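Local coordinates for hypothetical protein Atu2144 (PDB 2ODF) that is of unknown function but belongs to the N-formylglutamate amidohydrolase family and may therefore hydrolyse an amide bond in a related small substrate, at residues Ile169-Asp174 with Ala182-Ala187; Ala190-Arg195 with Ala241-Glu246; Gln40-Leu45 with Glu116-Ala121. All coordinates share one frame; numbering follows the deposited sequence.

Contacts 1 and 2 lie side by side at one edge of the mixed sheet, their centres about 10 Å apart, whereas contact 3 sits on the opposite side of the chain's centre, about 37 and 39 Å from contacts 1 and 2 between centres. The first two share neighbouring strands: Ile-171 N lies 2.9 Å from Arg-195 O, a probable backbone hydrogen bond, and Val-194 packs against both Ile-171 and Ala-187. Contact 1 packs helix 178-186 over the sheet near this edge, and contact 2 brings helix 234-256 to the loop between helix 178-186 and strand 194-196. Contact 3 joins a surface turn to helix 116-143, with nearest atoms about 20 Å from contact 1, and is polar where the others are apolar.

Contact 1 (Ile169-Asp174 with Ala182-Ala187); sequences IGILHD and AMLAGA
Ile-171 meets Leu-184 and Met-183 through aliphatic groups alone, while the imidazole of His-173 uses its ring edge within its own segment. His-173 ND1 donates in the ring plane to Asp-174 O at 2.9 Å, along a lone pair of the carbonyl and nearly straight (167°), which helps to fix the rotation of the ring. The hydrophobic contact centres on Ile-171, whose branched side chain is met at two places. Leu-184 lies alongside, the two side chains running antiparallel, with Leu-184 CD2 3.8 Å from Ile-171 CG1 and Leu-184 CG 3.9 Å from Ile-171 CB; Leu-184 CD1 borders the CG2 branch of the isoleucine. Farther out, Ile-171 CD1 touches Met-183 CE at 3.9 Å. This is the first half of a beta-alpha-beta unit, in which helix 178-186 carries the chain from strand 169-172 to the parallel strand 194-196 and packs against the sheet through these side chains. Leu-184 also touches Val-194 of the second strand. The methionine reaches Ile-171 because its chain, extended at chi2 (179°), bends at chi3 (76°) to bring the terminal methyl against the delta methyl of Ile-171. On the helix side Met-183 also packs on Met-248 and Ala-251 of helix 234-256, and Ile-171 reaches Val-222 in the neighbouring strand 220-227.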
# COMPACT_ATOMS: atom_id res chain seq x y z
N ILE A 169 19.70 4.42 25.67
CA ILE A 169 19.11 3.28 25.02
C ILE A 169 17.65 3.23 25.45
O ILE A 169 17.35 3.13 26.64
CB ILE A 169 19.78 1.95 25.45
CG1 ILE A 169 21.27 1.97 25.17
CG2 ILE A 169 19.11 0.72 24.76
CD1 ILE A 169 21.66 1.76 23.72
N GLY A 170 16.74 3.26 24.46
CA GLY A 170 15.35 2.94 24.69
C GLY A 170 15.02 1.51 24.31
O GLY A 170 15.46 1.01 23.25
N ILE A 171 14.26 0.85 25.18
CA ILE A 171 13.77 -0.51 24.98
C ILE A 171 12.26 -0.35 24.71
O ILE A 171 11.46 -0.10 25.61
CB ILE A 171 14.05 -1.43 26.21
CG1 ILE A 171 15.55 -1.46 26.52
CG2 ILE A 171 13.46 -2.86 25.99
CD1 ILE A 171 16.43 -2.07 25.41
N LEU A 172 11.89 -0.46 23.45
CA LEU A 172 10.52 -0.17 23.02
C LEU A 172 9.72 -1.44 22.76
O LEU A 172 10.25 -2.46 22.29
CB LEU A 172 10.52 0.74 21.80
CG LEU A 172 10.67 2.24 22.07
CD1 LEU A 172 11.91 2.55 22.88
CD2 LEU A 172 10.70 2.95 20.76
N HIS A 173 8.44 -1.39 23.07
CA HIS A 173 7.59 -2.56 22.88
C HIS A 173 6.16 -2.12 22.78
O HIS A 173 5.82 -1.01 23.17
CB HIS A 173 7.79 -3.55 24.02
CG HIS A 173 7.36 -3.03 25.35
ND1 HIS A 173 6.06 -3.10 25.79
CD2 HIS A 173 8.06 -2.44 26.35
CE1 HIS A 173 5.97 -2.55 26.99
NE2 HIS A 173 7.17 -2.16 27.36
N ASP A 174 5.32 -2.99 22.21
CA ASP A 174 3.88 -2.79 22.11
C ASP A 174 3.22 -3.71 23.16
O ASP A 174 3.73 -3.85 24.29
CB ASP A 174 3.44 -3.07 20.66
CG ASP A 174 2.09 -2.42 20.33
OD1 ASP A 174 1.04 -2.97 20.74
OD2 ASP A 174 2.09 -1.36 19.68
N ALA A 182 12.59 -8.47 30.08
CA ALA A 182 13.82 -9.21 30.33
C ALA A 182 15.05 -8.30 30.13
O ALA A 182 15.98 -8.35 30.94
CB ALA A 182 13.91 -10.43 29.41
N MET A 183 15.06 -7.51 29.07
CA MET A 183 16.18 -6.61 28.77
C MET A 183 16.26 -5.44 29.77
O MET A 183 17.36 -5.04 30.21
CB MET A 183 16.07 -6.05 27.34
CG MET A 183 16.41 -7.06 26.25
SD MET A 183 16.28 -6.52 24.51
CE MET A 183 17.80 -5.51 24.35
N LEU A 184 15.11 -4.90 30.16
CA LEU A 184 15.13 -3.81 31.10
C LEU A 184 15.61 -4.29 32.49
O LEU A 184 16.33 -3.58 33.18
CB LEU A 184 13.75 -3.16 31.17
CG LEU A 184 13.49 -2.29 29.94
CD1 LEU A 184 11.98 -2.10 29.70
CD2 LEU A 184 14.23 -0.95 30.06
N ALA A 185 15.24 -5.51 32.86
CA ALA A 185 15.67 -6.08 34.15
C ALA A 185 17.16 -6.37 34.09
O ALA A 185 17.90 -6.13 35.05
CB ALA A 185 14.87 -7.34 34.47
N GLY A 186 17.61 -6.85 32.95
CA GLY A 186 19.00 -7.13 32.72
C GLY A 186 19.87 -5.89 32.65
O GLY A 186 21.07 -5.96 32.84
N ALA A 187 19.26 -4.75 32.38
CA ALA A 187 19.99 -3.51 32.24
C ALA A 187 20.08 -2.77 33.56
O ALA A 187 20.70 -1.70 33.60
CB ALA A 187 19.30 -2.61 31.14

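Contact 2 (Ala190-Arg195 with Ala241-Glu246); sequences ASLTVR and AGFLHE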
# COMPACT_ATOMS: atom_id res chain seq x y z
N ALA A 190 23.49 -1.05 34.59
CA ALA A 190 24.34 -0.80 33.42
C ALA A 190 24.82 0.64 33.49
O ALA A 190 24.14 1.49 34.07
CB ALA A 190 23.52 -1.03 32.13
N SER A 191 25.95 0.93 32.87
CA SER A 191 26.49 2.30 32.80
C SER A 191 25.65 3.23 31.90
O SER A 191 25.69 4.43 32.06
CB SER A 191 27.91 2.27 32.28
OG SER A 191 27.98 1.79 30.95
N LEU A 192 24.92 2.65 30.94
CA LEU A 192 24.05 3.43 30.07
C LEU A 192 22.73 3.70 30.75
O LEU A 192 22.29 2.89 31.55
CB LEU A 192 23.82 2.66 28.75
CG LEU A 192 25.07 2.51 27.90
CD1 LEU A 192 24.93 1.50 26.77
CD2 LEU A 192 25.48 3.87 27.36
N THR A 193 22.12 4.84 30.44
CA THR A 193 20.75 5.16 30.81
C THR A 193 19.81 4.47 29.83
O THR A 193 19.74 4.82 28.64
CB THR A 193 20.51 6.67 30.77
OG1 THR A 193 21.45 7.29 31.62
CG2 THR A 193 19.08 7.05 31.23
N VAL A 194 19.11 3.47 30.36
CA VAL A 194 18.29 2.54 29.60
C VAL A 194 16.87 2.66 30.11
O VAL A 194 16.64 2.56 31.31
CB VAL A 194 18.75 1.09 29.78
CG1 VAL A 194 17.87 0.12 28.95
CG2 VAL A 194 20.21 0.94 29.41
N ARG A 195 15.92 2.94 29.23
CA ARG A 195 14.56 3.22 29.65
C ARG A 195 13.53 2.59 28.73
O ARG A 195 13.78 2.40 27.55
CB ARG A 195 14.32 4.73 29.67
CG ARG A 195 15.27 5.53 30.56
CD ARG A 195 14.62 5.98 31.80
NE ARG A 195 15.47 6.84 32.63
CZ ARG A 195 16.45 6.42 33.42
NH1 ARG A 195 16.76 5.12 33.53
NH2 ARG A 195 17.13 7.31 34.14
N ALA A 241 27.24 -2.25 19.95
CA ALA A 241 26.81 -3.57 19.45
C ALA A 241 27.16 -4.70 20.43
O ALA A 241 26.38 -5.65 20.61
CB ALA A 241 27.42 -3.86 18.08
N GLY A 242 28.33 -4.62 21.06
CA GLY A 242 28.71 -5.59 22.09
C GLY A 242 27.85 -5.48 23.34
O GLY A 242 27.43 -6.50 23.89
N PHE A 243 27.59 -4.26 23.79
CA PHE A 243 26.72 -4.04 24.93
C PHE A 243 25.37 -4.72 24.72
O PHE A 243 24.83 -5.37 25.61
CB PHE A 243 26.50 -2.55 25.19
CG PHE A 243 25.55 -2.29 26.30
CD1 PHE A 243 25.97 -2.33 27.62
CD2 PHE A 243 24.21 -2.04 26.04
CE1 PHE A 243 25.09 -2.12 28.66
CE2 PHE A 243 23.31 -1.82 27.07
CZ PHE A 243 23.75 -1.86 28.39
N LEU A 244 24.79 -4.50 23.54
CA LEU A 244 23.45 -4.97 23.23
C LEU A 244 23.43 -6.48 23.00
O LEU A 244 22.45 -7.13 23.34
CB LEU A 244 22.90 -4.24 22.00
CG LEU A 244 22.53 -2.77 22.15
CD1 LEU A 244 22.26 -2.17 20.76
CD2 LEU A 244 21.30 -2.57 23.07
N HIS A 245 24.51 -7.02 22.44
CA HIS A 245 24.64 -8.46 22.28
C HIS A 245 24.65 -9.14 23.66
O HIS A 245 23.97 -10.14 23.87
CB HIS A 245 25.90 -8.81 21.49
CG HIS A 245 26.13 -10.29 21.37
ND1 HIS A 245 25.32 -11.10 20.61
CD2 HIS A 245 27.03 -11.10 21.96
CE1 HIS A 245 25.72 -12.35 20.73
NE2 HIS A 245 26.76 -12.37 21.54
N GLU A 246 25.40 -8.56 24.60
CA GLU A 246 25.43 -9.07 25.98
C GLU A 246 24.05 -9.03 26.63
O GLU A 246 23.59 -10.05 27.10
CB GLU A 246 26.43 -8.27 26.82
CG GLU A 246 27.87 -8.46 26.39
CD GLU A 246 28.59 -9.62 27.10
OE1 GLU A 246 27.91 -10.55 27.62
OE2 GLU A 246 29.85 -9.58 27.14
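Leu-192 places a single methyl over the ring of Phe-243, and this is the tightly packed part of the contact. Leu-192 CD1 stands 3.6 Å from the centroid of the Phe-243 ring, only 10° off the normal, a CH-pi contact so well centred that all six ring carbons lie at similar distances from it. The two side chains come from opposite directions; Phe-243 has CG anti to its backbone N (chi1 176°), which carries the ring off the helix toward the loop. Ala-190 approaches differently, its CB lying near the ring plane at the edge, 3.8 Å from Phe-243 CZ. The ring is thus met over one face and at its rim by residues two positions apart. Around this the fit slackens: Val-194 CG2 is 4.6 Å from Phe-243 CZ, and Ser-191, between the two touching residues, is exposed. All three touching residues remain partly exposed, so the contact is a surface one. Deeper in, Leu-192 continues onto Ile-169, while Leu-244 of the helix faces Ile-224 and Ile-226. The arrangement belongs to an alpha/beta fold in which helix 234-256 packs against the sheet and reaches the loop leading into strand 194-196, outermost of the sheet in this chain.

Contact 3 (Gln40-Leu45 with Glu116-Ala121); sequences QKYGTL and EAERFA
Lys-41 and Tyr-42, in a short 3-10 segment that runs into a type II' beta turn (Tyr-42 to Leu-45), reach across to Glu-118 near the start of helix 116-143. Tyr-42 OH donates to Glu-118 OE2 at 2.5 Å, an unusually short bond. OE2 lies near the ring plane, at its edge, while the carboxylate is turned 81° against the ring. Glu-118 bends at chi2 (57°) to bring its carboxylate to the phenol. Lys-41 NZ joins both partners: it donates to Tyr-42 OH at 3.0 Å and makes a rather long salt bridge to Glu-118 OE1 at 3.5 Å. On its way the lysine runs along the tyrosine, and Lys-41 CG lies 3.4 Å above the ring plane of Tyr-42, toward the rim. Arg-122, one turn further along the helix, forms a second salt bridge to OE2. On another side of the helix Glu-116 pairs with Arg-211 and His-208 of the second subunit. Tyr-42 OH thus accepts from the ammonium and donates to the carboxylate, an arrangement that would probably polarise the phenol. With Lys-41 at one oxygen and Arg-122 at the other, Glu-118 is probably ionised, its negative charge shared between two cations.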
# COMPACT_ATOMS: atom_id res chain seq x y z
N GLN A 40 16.85 8.84 -7.55
CA GLN A 40 17.24 9.88 -8.50
C GLN A 40 16.01 10.69 -8.92
O GLN A 40 16.07 11.90 -8.98
CB GLN A 40 17.92 9.24 -9.73
CG GLN A 40 18.71 10.25 -10.58
CD GLN A 40 19.06 9.71 -11.98
OE1 GLN A 40 20.22 9.41 -12.25
NE2 GLN A 40 18.05 9.62 -12.86
N LYS A 41 14.89 10.02 -9.16
CA LYS A 41 13.71 10.73 -9.66
C LYS A 41 13.28 11.91 -8.76
O LYS A 41 12.66 12.86 -9.24
CB LYS A 41 12.55 9.75 -9.90
CG LYS A 41 11.92 9.16 -8.68
CD LYS A 41 10.60 8.37 -9.02
CE LYS A 41 9.33 9.24 -8.98
NZ LYS A 41 8.05 8.46 -8.62
N TYR A 42 13.62 11.86 -7.47
CA TYR A 42 13.18 12.89 -6.53
C TYR A 42 14.12 14.06 -6.38
O TYR A 42 13.76 15.04 -5.77
CB TYR A 42 12.88 12.27 -5.14
CG TYR A 42 11.71 11.34 -5.22
CD1 TYR A 42 10.41 11.84 -5.33
CD2 TYR A 42 11.89 9.99 -5.28
CE1 TYR A 42 9.33 10.99 -5.43
CE2 TYR A 42 10.84 9.13 -5.40
CZ TYR A 42 9.54 9.63 -5.48
OH TYR A 42 8.49 8.76 -5.63
N GLY A 43 15.32 13.96 -6.95
CA GLY A 43 16.30 15.00 -6.76
C GLY A 43 16.59 15.24 -5.30
O GLY A 43 16.88 14.31 -4.58
N THR A 44 16.52 16.50 -4.86
CA THR A 44 16.76 16.89 -3.47
C THR A 44 15.50 16.87 -2.58
O THR A 44 15.56 17.24 -1.42
CB THR A 44 17.38 18.30 -3.43
OG1 THR A 44 16.40 19.26 -3.85
CG2 THR A 44 18.63 18.39 -4.34
N LEU A 45 14.35 16.51 -3.13
CA LEU A 45 13.04 16.76 -2.48
C LEU A 45 12.82 18.23 -2.07
O LEU A 45 11.98 18.52 -1.23
CB LEU A 45 12.85 15.86 -1.26
CG LEU A 45 12.67 14.36 -1.52
CD1 LEU A 45 12.84 13.58 -0.20
CD2 LEU A 45 11.34 14.03 -2.19
N GLU A 116 -2.63 11.19 -5.71
CA GLU A 116 -2.93 9.79 -5.55
C GLU A 116 -1.95 8.88 -6.28
O GLU A 116 -1.56 7.85 -5.73
CB GLU A 116 -4.40 9.51 -5.92
CG GLU A 116 -5.30 10.01 -4.78
CD GLU A 116 -6.78 10.03 -5.10
OE1 GLU A 116 -7.28 9.10 -5.76
OE2 GLU A 116 -7.44 11.00 -4.66
N ALA A 117 -1.51 9.27 -7.48
CA ALA A 117 -0.55 8.43 -8.19
C ALA A 117 0.77 8.35 -7.42
O ALA A 117 1.43 7.31 -7.41
CB ALA A 117 -0.31 8.93 -9.58
N GLU A 118 1.16 9.45 -6.78
CA GLU A 118 2.47 9.52 -6.11
C GLU A 118 2.49 8.73 -4.78
O GLU A 118 3.47 8.04 -4.47
CB GLU A 118 2.91 10.95 -5.91
CG GLU A 118 4.27 11.09 -5.25
CD GLU A 118 5.38 10.37 -6.02
OE1 GLU A 118 5.35 10.32 -7.28
OE2 GLU A 118 6.35 9.93 -5.38
N ARG A 119 1.42 8.83 -4.00
CA ARG A 119 1.23 8.01 -2.81
C ARG A 119 1.22 6.53 -3.16
O ARG A 119 1.85 5.72 -2.48
CB ARG A 119 -0.06 8.37 -2.09
CG ARG A 119 -0.05 9.81 -1.50
CD ARG A 119 -1.23 10.05 -0.56
NE ARG A 119 -1.01 9.36 0.70
CZ ARG A 119 -0.28 9.83 1.70
NH1 ARG A 119 0.31 11.02 1.63
NH2 ARG A 119 -0.14 9.11 2.79
N PHE A 120 0.54 6.17 -4.23
CA PHE A 120 0.51 4.79 -4.64
C PHE A 120 1.93 4.35 -5.05
O PHE A 120 2.37 3.31 -4.65
CB PHE A 120 -0.50 4.49 -5.76
CG PHE A 120 -0.47 3.08 -6.17
CD1 PHE A 120 -1.08 2.12 -5.40
CD2 PHE A 120 0.33 2.67 -7.21
CE1 PHE A 120 -0.99 0.80 -5.74
CE2 PHE A 120 0.43 1.36 -7.53
CZ PHE A 120 -0.23 0.42 -6.79
N ALA A 121 2.61 5.17 -5.85
CA ALA A 121 3.94 4.86 -6.35
C ALA A 121 4.90 4.51 -5.21
O ALA A 121 5.56 3.46 -5.23
CB ALA A 121 4.50 6.05 -7.19